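Side-chain contacts in alternansucrase (Leuconostoc mesenteroides, PDB 6HVG), which belongs to glycoside hydrolase family 70 and combines a calcium-bearing, circularly permuted barrel domain with repeats of the choline-binding type: residues Asp506-Val509 against Asn514-Lys517; Leu440-Pro445 against Val483-Ile488. All blocks are in the same frame, centred on the assembly; numbering follows the deposited sequence.

In the fold
Both contacts lie in the helical region formed by helices 447-462, 474-495 and 499-511. Their centres are about 17 Å apart. Contact 2 packs the loop 440-445 on helix 474-495. Contact 1 packs the end of the next helix, 499-511, against the loop that follows it. Leu440 links the two: its CD1 lies 3.7 Å from Phe508 CE2, and its CD2 lies 4.0 Å from Trp515 CH2. Pro445 CG adds a touch on Trp515 CZ2 at 4.1 Å. The loop 440-445 thus takes part in contact 2 and also packs on both segments of contact 1. The calcium ligands Glu575, Asp581, Asn625 and Asp1159 belong to neither contact.

Contact 1 of 2, residues Asp506-Val509 against Asn514-Lys517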
loop_
_atom_site.group_PDB
_atom_site.type_symbol
_atom_site.label_atom_id
_atom_site.label_comp_id
_atom_site.label_asym_id
_atom_site.label_seq_id
_atom_site.Cartn_x
_atom_site.Cartn_y
_atom_site.Cartn_z
ATOM N N ASP A 506 10.853 27.926 -7.950
ATOM C CA ASP A 506 10.603 26.519 -7.608
ATOM C C ASP A 506 9.591 26.395 -6.473
ATOM O O ASP A 506 8.651 25.596 -6.562
ATOM C CB ASP A 506 11.896 25.810 -7.203
ATOM C CG ASP A 506 12.761 25.419 -8.394
ATOM O OD1 ASP A 506 12.230 25.257 -9.525
ATOM O OD2 ASP A 506 13.982 25.237 -8.175
ATOM N N SER A 507 9.784 27.197 -5.424
ATOM C CA SER A 507 8.891 27.209 -4.270
ATOM C C SER A 507 7.490 27.679 -4.608
ATOM O O SER A 507 6.508 27.106 -4.132
ATOM C CB SER A 507 9.462 28.088 -3.145
ATOM O OG SER A 507 10.554 27.451 -2.531
ATOM N N PHE A 508 7.407 28.752 -5.393
ATOM C CA PHE A 508 6.126 29.295 -5.782
ATOM C C PHE A 508 5.337 28.294 -6.615
ATOM O O PHE A 508 4.118 28.142 -6.435
ATOM C CB PHE A 508 6.277 30.586 -6.566
ATOM C CG PHE A 508 5.048 30.931 -7.339
ATOM C CD1 PHE A 508 3.870 31.245 -6.685
ATOM C CD2 PHE A 508 5.060 30.873 -8.715
ATOM C CE1 PHE A 508 2.736 31.529 -7.396
ATOM C CE2 PHE A 508 3.932 31.145 -9.430
ATOM C CZ PHE A 508 2.770 31.482 -8.768
ATOM N N VAL A 509 6.040 27.620 -7.517
ATOM C CA VAL A 509 5.417 26.670 -8.425
ATOM C C VAL A 509 4.732 25.532 -7.680
ATOM O O VAL A 509 3.661 25.101 -8.083
ATOM C CB VAL A 509 6.443 26.108 -9.436
ATOM C CG1 VAL A 509 5.895 24.912 -10.193
ATOM C CG2 VAL A 509 6.853 27.188 -10.422
ATOM N N ASN A 514 -2.380 23.194 -9.767
ATOM C CA ASN A 514 -2.119 22.652 -11.097
ATOM C C ASN A 514 -0.684 22.168 -11.275
ATOM O O ASN A 514 -0.396 21.432 -12.198
ATOM C CB ASN A 514 -2.447 23.697 -12.153
ATOM C CG ASN A 514 -3.904 23.711 -12.536
ATOM O OD1 ASN A 514 -4.634 22.787 -12.269
ATOM N ND2 ASN A 514 -4.319 24.760 -13.205
ATOM N N TRP A 515 0.214 22.620 -10.403
ATOM C CA TRP A 515 1.620 22.262 -10.461
ATOM C C TRP A 515 2.095 21.414 -9.281
ATOM O O TRP A 515 3.305 21.379 -8.960
ATOM C CB TRP A 515 2.454 23.548 -10.567
ATOM C CG TRP A 515 2.111 24.363 -11.783
ATOM C CD1 TRP A 515 1.581 23.899 -12.961
ATOM C CD2 TRP A 515 2.265 25.770 -11.950
ATOM N NE1 TRP A 515 1.407 24.926 -13.837
ATOM C CE2 TRP A 515 1.833 26.084 -13.249
ATOM C CE3 TRP A 515 2.738 26.797 -11.132
ATOM C CZ2 TRP A 515 1.850 27.365 -13.744
ATOM C CZ3 TRP A 515 2.761 28.094 -11.644
ATOM C CH2 TRP A 515 2.313 28.355 -12.930
ATOM N N ASN A 516 1.154 20.727 -8.631
ATOM C CA ASN A 516 1.510 19.800 -7.560
ATOM C C ASN A 516 0.552 18.601 -7.495
ATOM O O ASN A 516 -0.294 18.430 -8.375
ATOM C CB ASN A 516 1.718 20.559 -6.235
ATOM C CG ASN A 516 0.457 21.166 -5.686
ATOM O OD1 ASN A 516 -0.657 20.697 -5.936
ATOM N ND2 ASN A 516 0.620 22.210 -4.892
ATOM N N LYS A 517 0.684 17.769 -6.476
ATOM C CA LYS A 517 -0.079 16.521 -6.389
ATOM C C LYS A 517 -1.576 16.672 -6.131
ATOM O O LYS A 517 -2.337 15.703 -6.266
ATOM C CB LYS A 517 0.502 15.621 -5.284
ATOM C CG LYS A 517 0.054 15.976 -3.866
ATOM C CD LYS A 517 0.739 15.103 -2.826
ATOM C CE LYS A 517 0.276 15.447 -1.420
ATOM N NZ LYS A 517 1.291 15.028 -0.409
#
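Val509 and Trp515 make most of this contact, and Phe508 adds a smaller part. All three are buried. The interactions across it are apolar. Val509 CG1 lies 3.7 Å from Trp515 CB and 3.8 Å from Trp515 CE3. It fits into the notch between CB and CE3, to one side of the indole and raised from its plane. The two side chains run at about a right angle. Val509 CG1 is anti to the backbone N (chi1 168°), which turns this methyl to the Trp515 side. Phe508 reaches Trp515 further out. Its CE2 comes to 3.9 Å from Trp515 CZ3, at the edge of the indole and near its plane. The two side chains meet at a slant.

One polar atom also borders the indole. Val509 O lies at the ring edge, close to the plane, 3.6 Å from Trp515 CE3. The indole nitrogen has its partner elsewhere: NE1 makes a weak hydrogen bond to Tyr1259 O.

Asn516 ties the loop back to the helix. Its ND2 bonds to Lys510 O, and its OD1 accepts from Gln518 N, which forms an Asx turn. Both ends of this amide are therefore held.

The whole is a helix end covered by the loop that leaves it. Thr449 of helix 447-462 and Ala412 of a loop also touch Trp515. Phe508 meets the Phe456 ring, with the planes at about 40°, so helix 499-511 packs on helix 447-462 beside this contact.

Contact 2 of 2, residues Leu440-Pro445 against Val483-Ile488; sequences LMTWWP and VIQTAI
The end of Met441 lies over one face of the Gln485 amide. Met441 CE is 3.6 Å from Gln485 NE2 and 3.8 Å from Gln485 CD, and sits toward the nitrogen side of the group. NE2 is itself hydrogen-bonded to Asn393 OD1, which helps to fix the rotation of the amide. Two indoles lie further along the loop. Pro445 N is 3.4 Å above one face of the Trp443 ring, offset toward the rim. Thr442 C lies equally far above one face of the Trp444 ring. The Phe1271 ring meets Trp443 with the planes at about 90°, and Trp443 NE1 bonds to Ser1307 OG.

Behind its methyl, Met441 also crosses the Gln485 chain at about a right angle, with SD 3.8 Å from Gln485 CG. Met441 is extended through chi2 and then bends at chi3 (72°), and this bend carries CE over the amide.

Loop and helix belong to a helical region of this family 70 enzyme. Phe1271 and Ser1307, far along the sequence, also pack here. This is consistent with domain IV of the family, which is built from two separate parts of the sequence.

Ile488 lies about one helical turn after Gln485 and takes the other touch on Met441. Its CD1 is 4.1 Å from Met441 CG. Contact with Tyr453 of helix 447-462 and Leu501 of helix 499-511 packs Ile488 among three helices. Thr442 OG1 has its hydrogen bond with Tyr416 OH. Trp444 also reaches helix 474-495, at Asn478 and Ala481, and its ring meets Tyr453 with the planes at about 55°.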
loop_
_atom_site.group_PDB
_atom_site.type_symbol
_atom_site.label_atom_id
_atom_site.label_comp_id
_atom_site.label_asym_id
_atom_site.label_seq_id
_atom_site.Cartn_x
_atom_site.Cartn_y
_atom_site.Cartn_z
ATOM N N LEU A 440 7.641 33.033 -15.744
ATOM C CA LEU A 440 6.643 33.626 -14.854
ATOM C C LEU A 440 6.919 35.078 -14.420
ATOM O O LEU A 440 6.090 35.689 -13.732
ATOM C CB LEU A 440 6.443 32.741 -13.616
ATOM C CG LEU A 440 5.868 31.327 -13.827
ATOM C CD1 LEU A 440 5.871 30.541 -12.526
ATOM C CD2 LEU A 440 4.451 31.389 -14.380
ATOM N N MET A 441 8.055 35.630 -14.835
ATOM C CA MET A 441 8.338 37.063 -14.670
ATOM C C MET A 441 7.531 37.910 -15.656
ATOM O O MET A 441 7.277 39.085 -15.393
ATOM C CB MET A 441 9.848 37.326 -14.845
ATOM C CG MET A 441 10.329 38.736 -14.485
ATOM S SD MET A 441 12.119 38.981 -14.693
ATOM C CE MET A 441 12.269 39.009 -16.479
ATOM N N THR A 442 7.133 37.293 -16.774
ATOM C CA THR A 442 6.541 37.956 -17.930
ATOM C C THR A 442 5.206 37.373 -18.395
ATOM O O THR A 442 4.407 38.076 -19.002
ATOM C CB THR A 442 7.542 37.888 -19.093
ATOM O OG1 THR A 442 8.700 38.668 -18.742
ATOM C CG2 THR A 442 6.934 38.425 -20.403
ATOM N N TRP A 443 4.949 36.097 -18.138
ATOM C CA TRP A 443 3.722 35.451 -18.621
ATOM C C TRP A 443 3.102 34.574 -17.541
ATOM O O TRP A 443 3.791 34.104 -16.659
ATOM C CB TRP A 443 4.029 34.619 -19.869
ATOM C CG TRP A 443 2.901 33.786 -20.345
ATOM C CD1 TRP A 443 1.992 34.097 -21.315
ATOM C CD2 TRP A 443 2.546 32.489 -19.865
ATOM N NE1 TRP A 443 1.086 33.077 -21.464
ATOM C CE2 TRP A 443 1.401 32.076 -20.581
ATOM C CE3 TRP A 443 3.069 31.645 -18.882
ATOM C CZ2 TRP A 443 0.776 30.847 -20.350
ATOM C CZ3 TRP A 443 2.444 30.424 -18.649
ATOM C CH2 TRP A 443 1.314 30.037 -19.380
ATOM N N TRP A 444 1.784 34.400 -17.608
ATOM C CA TRP A 444 1.053 33.557 -16.686
ATOM C C TRP A 444 -0.056 32.811 -17.459
ATOM O O TRP A 444 -0.547 33.311 -18.467
ATOM C CB TRP A 444 0.473 34.447 -15.565
ATOM C CG TRP A 444 1.542 35.245 -14.910
ATOM C CD1 TRP A 444 2.260 34.892 -13.811
ATOM C CD2 TRP A 444 2.082 36.509 -15.349
ATOM N NE1 TRP A 444 3.202 35.851 -13.537
ATOM C CE2 TRP A 444 3.114 36.853 -14.467
ATOM C CE3 TRP A 444 1.804 37.364 -16.403
ATOM C CZ2 TRP A 444 3.860 38.032 -14.604
ATOM C CZ3 TRP A 444 2.542 38.534 -16.531
ATOM C CH2 TRP A 444 3.551 38.855 -15.642
ATOM N N PRO A 445 -0.468 31.631 -16.980
ATOM C CA PRO A 445 -1.549 30.898 -17.609
ATOM C C PRO A 445 -2.921 31.545 -17.456
ATOM O O PRO A 445 -3.771 31.382 -18.330
ATOM C CB PRO A 445 -1.511 29.552 -16.906
ATOM C CG PRO A 445 -0.891 29.817 -15.590
ATOM C CD PRO A 445 0.083 30.920 -15.817
ATOM N N VAL A 483 6.826 46.171 -11.678
ATOM C CA VAL A 483 7.533 46.655 -10.485
ATOM C C VAL A 483 8.250 45.487 -9.792
ATOM O O VAL A 483 9.323 45.675 -9.241
ATOM C CB VAL A 483 6.656 47.459 -9.477
ATOM C CG1 VAL A 483 5.931 48.570 -10.185
ATOM C CG2 VAL A 483 5.662 46.587 -8.755
ATOM N N ILE A 484 7.683 44.283 -9.851
ATOM C CA ILE A 484 8.370 43.074 -9.377
ATOM C C ILE A 484 9.553 42.723 -10.271
ATOM O O ILE A 484 10.603 42.319 -9.767
ATOM C CB ILE A 484 7.425 41.848 -9.296
ATOM C CG1 ILE A 484 6.317 42.072 -8.256
ATOM C CG2 ILE A 484 8.192 40.575 -8.956
ATOM C CD1 ILE A 484 6.784 42.031 -6.813
ATOM N N GLN A 485 9.404 42.888 -11.586
ATOM C CA GLN A 485 10.521 42.619 -12.499
ATOM C C GLN A 485 11.702 43.529 -12.184
ATOM O O GLN A 485 12.839 43.073 -12.113
ATOM C CB GLN A 485 10.114 42.776 -13.974
ATOM C CG GLN A 485 11.294 42.649 -14.942
ATOM C CD GLN A 485 10.886 42.572 -16.402
ATOM O OE1 GLN A 485 9.702 42.548 -16.724
ATOM N NE2 GLN A 485 11.876 42.534 -17.292
ATOM N N THR A 486 11.419 44.815 -12.001
ATOM C CA THR A 486 12.435 45.789 -11.656
ATOM C C THR A 486 13.143 45.312 -10.364
ATOM O O THR A 486 14.358 45.133 -10.329
ATOM C CB THR A 486 11.811 47.206 -11.527
ATOM O OG1 THR A 486 11.447 47.676 -12.831
ATOM C CG2 THR A 486 12.781 48.201 -10.873
ATOM N N ALA A 487 12.366 45.049 -9.327
ATOM C CA ALA A 487 12.921 44.594 -8.054
ATOM C C ALA A 487 13.764 43.350 -8.211
ATOM O O ALA A 487 14.762 43.194 -7.519
ATOM C CB ALA A 487 11.805 44.351 -7.050
ATOM N N ILE A 488 13.352 42.453 -9.100
ATOM C CA ILE A 488 14.115 41.254 -9.361
ATOM C C ILE A 488 15.493 41.603 -9.917
ATOM O O ILE A 488 16.504 41.050 -9.478
ATOM C CB ILE A 488 13.372 40.290 -10.316
ATOM C CG1 ILE A 488 12.253 39.573 -9.554
ATOM C CG2 ILE A 488 14.322 39.226 -10.898
ATOM C CD1 ILE A 488 11.245 38.877 -10.442
#